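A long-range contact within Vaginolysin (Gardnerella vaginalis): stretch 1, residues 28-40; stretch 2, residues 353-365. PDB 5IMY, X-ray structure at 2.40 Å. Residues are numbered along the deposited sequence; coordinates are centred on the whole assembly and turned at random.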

ATOM      1  N   TYR A  28      54.215 -18.708   8.792  1.00 42.48           N
ATOM      2  CA  TYR A  28      53.832 -17.329   8.509  1.00 47.82           C
ATOM      3  C   TYR A  28      52.497 -17.266   7.776  1.00 41.49           C
ATOM      4  O   TYR A  28      51.644 -16.433   8.103  1.00 40.18           O
ATOM      5  N   LEU A  29      52.295 -18.137   6.786  1.00 38.18           N
ATOM      6  CA  LEU A  29      51.043 -18.121   6.036  1.00 43.22           C
ATOM      7  C   LEU A  29      49.886 -18.670   6.860  1.00 43.61           C
ATOM      8  O   LEU A  29      48.745 -18.229   6.691  1.00 41.62           O
ATOM      9  N   TRP A  30      50.157 -19.626   7.752  1.00 46.82           N
ATOM     10  CA  TRP A  30      49.100 -20.177   8.595  1.00 46.08           C
ATOM     11  C   TRP A  30      48.686 -19.204   9.690  1.00 47.91           C
ATOM     12  O   TRP A  30      47.511 -19.171  10.073  1.00 53.28           O
ATOM     13  N   ASP A  31      49.623 -18.413  10.205  1.00 49.05           N
ATOM     14  CA  ASP A  31      49.368 -17.540  11.342  1.00 50.51           C
ATOM     15  C   ASP A  31      48.913 -16.144  10.933  1.00 45.65           C
ATOM     16  O   ASP A  31      48.830 -15.260  11.792  1.00 41.24           O
ATOM     17  N   LEU A  32      48.624 -15.922   9.653  1.00 49.26           N
ATOM     18  CA  LEU A  32      48.007 -14.667   9.245  1.00 45.35           C
ATOM     19  C   LEU A  32      46.642 -14.528   9.906  1.00 41.66           C
ATOM     20  O   LEU A  32      45.855 -15.477   9.950  1.00 42.12           O
ATOM     21  N   GLN A  33      46.364 -13.336  10.428  1.00 45.67           N
ATOM     22  CA  GLN A  33      45.125 -13.057  11.147  1.00 51.85           C
ATOM     23  C   GLN A  33      44.356 -11.972  10.406  1.00 54.52           C
ATOM     24  O   GLN A  33      44.729 -10.795  10.457  1.00 57.24           O
ATOM     25  N   TYR A  34      43.275 -12.362   9.735  1.00 55.31           N
ATOM     26  CA  TYR A  34      42.395 -11.408   9.080  1.00 48.49           C
ATOM     27  C   TYR A  34      40.958 -11.891   9.196  1.00 47.43           C
ATOM     28  O   TYR A  34      40.688 -13.063   9.470  1.00 47.80           O
ATOM     29  N   ASP A  35      40.034 -10.954   9.004  1.00 48.10           N
ATOM     30  CA  ASP A  35      38.604 -11.249   8.972  1.00 61.14           C
ATOM     31  C   ASP A  35      38.235 -11.486   7.513  1.00 68.82           C
ATOM     32  O   ASP A  35      38.097 -10.537   6.737  1.00 63.45           O
ATOM     33  N   LYS A  36      38.081 -12.758   7.129  1.00 61.18           N
ATOM     34  CA  LYS A  36      37.976 -13.066   5.706  1.00 55.03           C
ATOM     35  C   LYS A  36      36.761 -12.424   5.047  1.00 58.25           C
ATOM     36  O   LYS A  36      36.650 -12.488   3.818  1.00 59.34           O
ATOM     37  N   THR A  37      35.842 -11.826   5.808  1.00 59.71           N
ATOM     38  CA  THR A  37      34.709 -11.142   5.189  1.00 57.00           C
ATOM     39  C   THR A  37      35.045  -9.686   4.876  1.00 57.15           C
ATOM     40  O   THR A  37      35.062  -9.284   3.710  1.00 55.54           O
ATOM     41  N   ASN A  38      35.309  -8.883   5.909  1.00 55.74           N
ATOM     42  CA  ASN A  38      35.566  -7.465   5.686  1.00 63.70           C
ATOM     43  C   ASN A  38      36.839  -7.216   4.890  1.00 54.50           C
ATOM     44  O   ASN A  38      37.040  -6.092   4.417  1.00 49.08           O
ATOM     45  N   ILE A  39      37.696  -8.226   4.724  1.00 54.53           N
ATOM     46  CA  ILE A  39      38.928  -8.020   3.972  1.00 47.97           C
ATOM     47  C   ILE A  39      38.626  -7.812   2.493  1.00 40.36           C
ATOM     48  O   ILE A  39      39.381  -7.131   1.790  1.00 41.14           O
ATOM     49  N   LEU A  40      37.531  -8.390   1.996  1.00 42.07           N
ATOM     50  CA  LEU A  40      37.158  -8.297   0.589  1.00 40.48           C
ATOM     51  C   LEU A  40      35.779  -7.667   0.413  1.00 40.05           C
ATOM     52  O   LEU A  40      35.098  -7.920  -0.583  1.00 45.94           O
ATOM     53  N   SER A 353      40.776 -18.708  -3.839  1.00 36.35           N
ATOM     54  CA  SER A 353      40.762 -19.347  -2.534  1.00 33.45           C
ATOM     55  C   SER A 353      41.942 -18.832  -1.722  1.00 34.82           C
ATOM     56  O   SER A 353      42.999 -18.511  -2.272  1.00 29.91           O
ATOM     57  N   PHE A 354      41.752 -18.750  -0.409  1.00 39.46           N
ATOM     58  CA  PHE A 354      42.809 -18.264   0.467  1.00 38.87           C
ATOM     59  C   PHE A 354      43.930 -19.289   0.571  1.00 32.71           C
ATOM     60  O   PHE A 354      43.688 -20.492   0.689  1.00 35.53           O
ATOM     61  N   VAL A 355      45.171 -18.801   0.528  1.00 37.62           N
ATOM     62  CA  VAL A 355      46.325 -19.685   0.652  1.00 34.54           C
ATOM     63  C   VAL A 355      46.369 -20.312   2.040  1.00 31.71           C
ATOM     64  O   VAL A 355      46.767 -21.472   2.199  1.00 36.89           O
ATOM     65  N   LYS A 356      45.958 -19.560   3.063  1.00 36.00           N
ATOM     66  CA  LYS A 356      46.104 -20.024   4.440  1.00 41.82           C
ATOM     67  C   LYS A 356      45.393 -21.354   4.657  1.00 43.55           C
ATOM     68  O   LYS A 356      45.969 -22.294   5.217  1.00 46.71           O
ATOM     69  N   ASP A 357      44.131 -21.453   4.228  1.00 42.27           N
ATOM     70  CA  ASP A 357      43.314 -22.627   4.516  1.00 44.84           C
ATOM     71  C   ASP A 357      42.600 -23.178   3.286  1.00 42.21           C
ATOM     72  O   ASP A 357      41.746 -24.062   3.428  1.00 42.24           O
ATOM     73  N   ASN A 358      42.917 -22.687   2.090  1.00 39.46           N
ATOM     74  CA  ASN A 358      42.323 -23.181   0.850  1.00 44.53           C
ATOM     75  C   ASN A 358      40.811 -22.981   0.807  1.00 45.42           C
ATOM     76  O   ASN A 358      40.121 -23.616   0.001  1.00 44.69           O
ATOM     77  N   GLU A 359      40.277 -22.107   1.657  1.00 43.20           N
ATOM     78  CA  GLU A 359      38.851 -21.819   1.649  1.00 43.67           C
ATOM     79  C   GLU A 359      38.512 -20.843   0.532  1.00 41.75           C
ATOM     80  O   GLU A 359      39.208 -19.846   0.324  1.00 41.12           O
ATOM     81  N   VAL A 360      37.432 -21.143  -0.193  1.00 41.94           N
ATOM     82  CA  VAL A 360      36.961 -20.234  -1.228  1.00 41.07           C
ATOM     83  C   VAL A 360      36.674 -18.875  -0.608  1.00 41.30           C
ATOM     84  O   VAL A 360      36.059 -18.773   0.462  1.00 37.05           O
ATOM     85  N   ALA A 361      37.122 -17.820  -1.282  1.00 37.13           N
ATOM     86  CA  ALA A 361      36.942 -16.456  -0.808  1.00 37.29           C
ATOM     87  C   ALA A 361      35.754 -15.813  -1.510  1.00 39.96           C
ATOM     88  O   ALA A 361      35.536 -16.024  -2.708  1.00 44.45           O
ATOM     89  N   THR A 362      34.986 -15.029  -0.758  1.00 33.72           N
ATOM     90  CA  THR A 362      33.809 -14.352  -1.277  1.00 38.11           C
ATOM     91  C   THR A 362      33.997 -12.844  -1.188  1.00 33.33           C
ATOM     92  O   THR A 362      34.642 -12.336  -0.265  1.00 35.30           O
ATOM     93  N   LEU A 363      33.426 -12.133  -2.156  1.00 36.89           N
ATOM     94  CA  LEU A 363      33.472 -10.677  -2.205  1.00 38.51           C
ATOM     95  C   LEU A 363      32.093 -10.130  -1.867  1.00 40.78           C
ATOM     96  O   LEU A 363      31.106 -10.470  -2.529  1.00 37.50           O
ATOM     97  N   GLN A 364      32.031  -9.287  -0.841  1.00 42.10           N
ATOM     98  CA  GLN A 364      30.792  -8.646  -0.423  1.00 45.23           C
ATOM     99  C   GLN A 364      30.748  -7.240  -1.008  1.00 45.66           C
ATOM    100  O   GLN A 364      31.674  -6.448  -0.801  1.00 41.73           O
ATOM    101  N   SER A 365      29.679  -6.937  -1.739  1.00 44.86           N
ATOM    102  CA  SER A 365      29.462  -5.610  -2.297  1.00 46.08           C
ATOM    103  C   SER A 365      28.071  -5.146  -1.907  1.00 49.53           C
ATOM    104  O   SER A 365      27.101  -5.900  -2.042  1.00 47.63           O
TER

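The contact between residues 28-40 and 353-365 is a mixed one, in which a cluster of mainly apolar contacts around Phe354 is flanked by a lysine-to-carbonyl hydrogen bond, a weak backbone hydrogen bond and two bridging waters; together the stretches bury 800 Å².

Lys356 has the largest area covered by the other stretch. Its CA-to-CB bond points sideways, and with chi1 t and chi2 off-rotamer at -137° the chain runs past the last turn of the helix toward the loop beyond it, with Lys356 CG 3.2 Å from Leu29 O. The ammonium group then donates to a main-chain acceptor, Lys356 NZ to Leu32 O, at 2.6 Å. Trp30 starts out pointing away, but its m rotamer brings the indole back, so that the ring edge meets the lysine's own carbonyl, Trp30 CD1 to Lys356 O at 3.4 Å. Nearby, the buried Leu29 (m, t) points toward the partner and packs its CD1 4.0 Å from CG1 of Val355 (t).

Phe354 (m) points toward stretch 1 and forms the middle of the apolar packing. Tyr34 (p) also points inward, and its CE1 lies over one face of the phenylalanine ring, 3.6 Å from Phe354 CE1. The two rings are oblique, with planes at 42° and centroids 5.2 Å apart. Lys36, whose CA-to-CB bond points toward stretch 2 with chi1 between wells at -8°, contributes its aliphatic part: CB is 3.7 Å from Phe354 CE2, while farther along the chain Lys36 CE comes within 3.5 Å of Glu359 OE1. Ile39 (t, p) reaches the same ring through CG2, 4.2 Å from Phe354 CZ.

Leu40 (m, t) points toward stretch 2 and is buried. Its CD1 gathers three apolar neighbours, lying 4.2 Å from Phe354 CZ, 3.9 Å from Ala361 CB and 4.0 Å from Leu363 CD1. Its carbonyl serves the backbone instead: Gln364 N donates a weak hydrogen bond to Leu40 O at 3.4 Å, and Leu363 CA makes a CA-H...O contact with Leu40 O at 3.6 Å. Thr37 (m) adds a looser touch, CG2 to Gln364 OE1 at 4.0 Å.

Two waters bridge the stretches. Water 1 links Tyr34 OH, at 2.8 Å from its oxygen, to Lys356 N, from which it accepts at 3.1 Å. Water 2 joins main chain to main chain: it donates to Lys36 O, with its oxygen 2.7 Å away, and accepts from Thr362 N, 3.2 Å from the same oxygen, spanning a backbone separation too wide for a direct bond.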

ATOM      1  CB  TYR A  28      54.924 -16.636   7.697  1.00 41.44           C
ATOM      2  CG  TYR A  28      54.560 -15.237   7.261  1.00 37.04           C
ATOM      3  CD1 TYR A  28      54.484 -14.201   8.181  1.00 41.50           C
ATOM      4  CD2 TYR A  28      54.291 -14.951   5.929  1.00 39.79           C
ATOM      5  CE1 TYR A  28      54.149 -12.919   7.789  1.00 43.71           C
ATOM      6  CE2 TYR A  28      53.957 -13.672   5.525  1.00 43.43           C
ATOM      7  CZ  TYR A  28      53.886 -12.660   6.461  1.00 45.41           C
ATOM      8  OH  TYR A  28      53.555 -11.384   6.069  1.00 44.28           O
ATOM      9  CB  LEU A  29      51.197 -18.918   4.741  1.00 34.72           C
ATOM     10  CG  LEU A  29      52.323 -18.475   3.802  1.00 33.05           C
ATOM     11  CD1 LEU A  29      52.311 -19.311   2.531  1.00 44.89           C
ATOM     12  CD2 LEU A  29      52.222 -16.993   3.469  1.00 33.08           C
ATOM     13  CB  TRP A  30      49.559 -21.493   9.222  1.00 46.62           C
ATOM     14  CG  TRP A  30      49.440 -22.694   8.331  1.00 42.85           C
ATOM     15  CD1 TRP A  30      48.513 -22.904   7.351  1.00 39.31           C
ATOM     16  CD2 TRP A  30      50.281 -23.852   8.343  1.00 46.30           C
ATOM     17  NE1 TRP A  30      48.723 -24.124   6.756  1.00 40.90           N
ATOM     18  CE2 TRP A  30      49.805 -24.725   7.344  1.00 46.46           C
ATOM     19  CE3 TRP A  30      51.391 -24.237   9.102  1.00 43.78           C
ATOM     20  CZ2 TRP A  30      50.400 -25.957   7.085  1.00 45.89           C
ATOM     21  CZ3 TRP A  30      51.979 -25.461   8.844  1.00 43.64           C
ATOM     22  CH2 TRP A  30      51.484 -26.306   7.843  1.00 43.57           C
ATOM     23  CB  ASP A  31      50.621 -17.443  12.216  1.00 55.07           C
ATOM     24  CG  ASP A  31      51.052 -18.787  12.767  1.00 63.27           C
ATOM     25  OD1 ASP A  31      50.266 -19.754  12.666  1.00 70.99           O
ATOM     26  OD2 ASP A  31      52.176 -18.876  13.305  1.00 59.97           O
ATOM     27  CB  LEU A  32      47.863 -14.608   7.724  1.00 48.46           C
ATOM     28  CG  LEU A  32      49.149 -14.567   6.898  1.00 45.54           C
ATOM     29  CD1 LEU A  32      48.835 -14.873   5.444  1.00 36.78           C
ATOM     30  CD2 LEU A  32      49.842 -13.218   7.023  1.00 43.16           C
ATOM     31  CB  GLN A  33      45.414 -12.624  12.581  1.00 58.55           C
ATOM     32  CG  GLN A  33      45.460 -13.761  13.580  1.00 62.16           C
ATOM     33  CD  GLN A  33      45.931 -13.305  14.945  1.00 79.55           C
ATOM     34  OE1 GLN A  33      47.013 -12.734  15.082  1.00 84.17           O
ATOM     35  NE2 GLN A  33      45.114 -13.546  15.963  1.00 75.65           N
ATOM     36  CB  TYR A  34      42.768 -11.208   7.604  1.00 48.06           C
ATOM     37  CG  TYR A  34      42.928 -12.496   6.831  1.00 47.03           C
ATOM     38  CD1 TYR A  34      41.871 -13.029   6.102  1.00 44.63           C
ATOM     39  CD2 TYR A  34      44.137 -13.177   6.829  1.00 42.96           C
ATOM     40  CE1 TYR A  34      42.017 -14.207   5.394  1.00 43.18           C
ATOM     41  CE2 TYR A  34      44.294 -14.353   6.124  1.00 43.25           C
ATOM     42  CZ  TYR A  34      43.230 -14.865   5.406  1.00 38.25           C
ATOM     43  OH  TYR A  34      43.381 -16.039   4.701  1.00 39.05           O
ATOM     44  CB  ASP A  35      37.813 -10.101   9.589  1.00 57.82           C
ATOM     45  CG  ASP A  35      36.345 -10.116   9.199  1.00 60.90           C
ATOM     46  OD1 ASP A  35      35.710  -9.042   9.244  1.00 64.78           O
ATOM     47  OD2 ASP A  35      35.821 -11.196   8.850  1.00 62.19           O
ATOM     48  CB  LYS A  36      37.906 -14.573   5.427  1.00 55.61           C
ATOM     49  CG  LYS A  36      38.134 -15.523   6.604  1.00 66.75           C
ATOM     50  CD  LYS A  36      37.951 -16.980   6.172  1.00 61.83           C
ATOM     51  CE  LYS A  36      36.609 -17.197   5.478  1.00 70.65           C
ATOM     52  NZ  LYS A  36      35.484 -16.459   6.125  1.00 76.02           N
ATOM     53  CB  THR A  37      33.467 -11.216   6.082  1.00 63.45           C
ATOM     54  OG1 THR A  37      33.208 -12.576   6.445  1.00 67.73           O
ATOM     55  CG2 THR A  37      32.261 -10.657   5.331  1.00 55.74           C
ATOM     56  CB  ASN A  38      35.639  -6.720   7.020  1.00 67.10           C
ATOM     57  CG  ASN A  38      34.266  -6.395   7.579  1.00 72.11           C
ATOM     58  OD1 ASN A  38      33.698  -5.344   7.281  1.00 71.65           O
ATOM     59  ND2 ASN A  38      33.725  -7.298   8.388  1.00 68.93           N
ATOM     60  CB  ILE A  39      39.895  -9.200   4.195  1.00 46.83           C
ATOM     61  CG1 ILE A  39      41.303  -8.844   3.710  1.00 42.06           C
ATOM     62  CG2 ILE A  39      39.407 -10.456   3.476  1.00 46.63           C
ATOM     63  CD1 ILE A  39      41.992  -7.783   4.547  1.00 43.33           C
ATOM     64  CB  LEU A  40      37.201  -9.678  -0.067  1.00 38.77           C
ATOM     65  CG  LEU A  40      38.588 -10.239  -0.390  1.00 37.98           C
ATOM     66  CD1 LEU A  40      38.486 -11.699  -0.801  1.00 39.88           C
ATOM     67  CD2 LEU A  40      39.262  -9.423  -1.482  1.00 40.12           C
ATOM     68  CB  SER A 353      40.833 -20.874  -2.656  1.00 33.95           C
ATOM     69  OG  SER A 353      39.728 -21.379  -3.383  1.00 34.76           O
ATOM     70  CB  PHE A 354      42.255 -17.962   1.859  1.00 37.18           C
ATOM     71  CG  PHE A 354      41.414 -16.718   1.923  1.00 34.56           C
ATOM     72  CD1 PHE A 354      41.996 -15.467   1.807  1.00 40.00           C
ATOM     73  CD2 PHE A 354      40.044 -16.799   2.116  1.00 39.09           C
ATOM     74  CE1 PHE A 354      41.228 -14.320   1.870  1.00 37.07           C
ATOM     75  CE2 PHE A 354      39.271 -15.656   2.181  1.00 37.44           C
ATOM     76  CZ  PHE A 354      39.863 -14.414   2.058  1.00 30.37           C
ATOM     77  CB  VAL A 355      47.621 -18.909   0.345  1.00 31.44           C
ATOM     78  CG1 VAL A 355      48.853 -19.772   0.613  1.00 36.61           C
ATOM     79  CG2 VAL A 355      47.612 -18.420  -1.097  1.00 38.88           C
ATOM     80  CB  LYS A 356      45.570 -18.964   5.406  1.00 45.74           C
ATOM     81  CG  LYS A 356      45.748 -19.328   6.880  1.00 41.16           C
ATOM     82  CD  LYS A 356      44.512 -19.008   7.713  1.00 58.49           C
ATOM     83  CE  LYS A 356      44.527 -17.585   8.255  1.00 53.63           C
ATOM     84  NZ  LYS A 356      44.278 -17.577   9.726  1.00 55.93           N
ATOM     85  CB  ASP A 357      42.284 -22.300   5.603  1.00 51.57           C
ATOM     86  CG  ASP A 357      41.449 -21.081   5.266  1.00 51.14           C
ATOM     87  OD1 ASP A 357      41.438 -20.676   4.084  1.00 45.28           O
ATOM     88  OD2 ASP A 357      40.804 -20.528   6.182  1.00 56.38           O
ATOM     89  CB  ASN A 358      42.663 -24.659   0.630  1.00 36.85           C
ATOM     90  CG  ASN A 358      44.157 -24.911   0.588  1.00 43.86           C
ATOM     91  OD1 ASN A 358      44.833 -24.536  -0.370  1.00 44.20           O
ATOM     92  ND2 ASN A 358      44.681 -25.552   1.627  1.00 32.74           N
ATOM     93  CB  GLU A 359      38.411 -21.238   2.994  1.00 48.10           C
ATOM     94  CG  GLU A 359      37.856 -22.269   3.965  1.00 61.55           C
ATOM     95  CD  GLU A 359      37.724 -21.730   5.376  1.00 70.10           C
ATOM     96  OE1 GLU A 359      37.700 -20.492   5.543  1.00 65.98           O
ATOM     97  OE2 GLU A 359      37.646 -22.545   6.320  1.00 72.62           O
ATOM     98  CB  VAL A 360      35.714 -20.811  -1.919  1.00 38.07           C
ATOM     99  CG1 VAL A 360      35.177 -19.841  -2.964  1.00 44.34           C
ATOM    100  CG2 VAL A 360      36.034 -22.160  -2.553  1.00 35.77           C
ATOM    101  CB  ALA A 361      38.202 -15.624  -1.051  1.00 37.90           C
ATOM    102  CB  THR A 362      32.543 -14.755  -0.509  1.00 30.70           C
ATOM    103  OG1 THR A 362      32.690 -14.417   0.875  1.00 38.57           O
ATOM    104  CG2 THR A 362      32.286 -16.249  -0.641  1.00 28.70           C
ATOM    105  CB  LEU A 363      33.919 -10.183  -3.580  1.00 28.54           C
ATOM    106  CG  LEU A 363      35.432 -10.164  -3.813  1.00 38.21           C
ATOM    107  CD1 LEU A 363      35.985 -11.577  -3.929  1.00 39.32           C
ATOM    108  CD2 LEU A 363      35.776  -9.343  -5.046  1.00 36.65           C
ATOM    109  CB  GLN A 364      30.685  -8.603   1.101  1.00 54.03           C
ATOM    110  CG  GLN A 364      29.556  -7.724   1.627  1.00 60.29           C
ATOM    111  CD  GLN A 364      29.381  -7.838   3.129  1.00 61.09           C
ATOM    112  OE1 GLN A 364      29.074  -8.910   3.650  1.00 64.27           O
ATOM    113  NE2 GLN A 364      29.581  -6.730   3.833  1.00 69.81           N
ATOM    114  CB  SER A 365      29.613  -5.618  -3.819  1.00 48.61           C
ATOM    115  OG  SER A 365      30.935  -5.966  -4.192  1.00 53.67           O
TER
HETATM  116  O   HOH W   1      45.635 -16.503   3.055  1.00 38.05           O
HETATM  117  O   HOH W   2      35.769 -14.562   2.285  1.00 45.93           O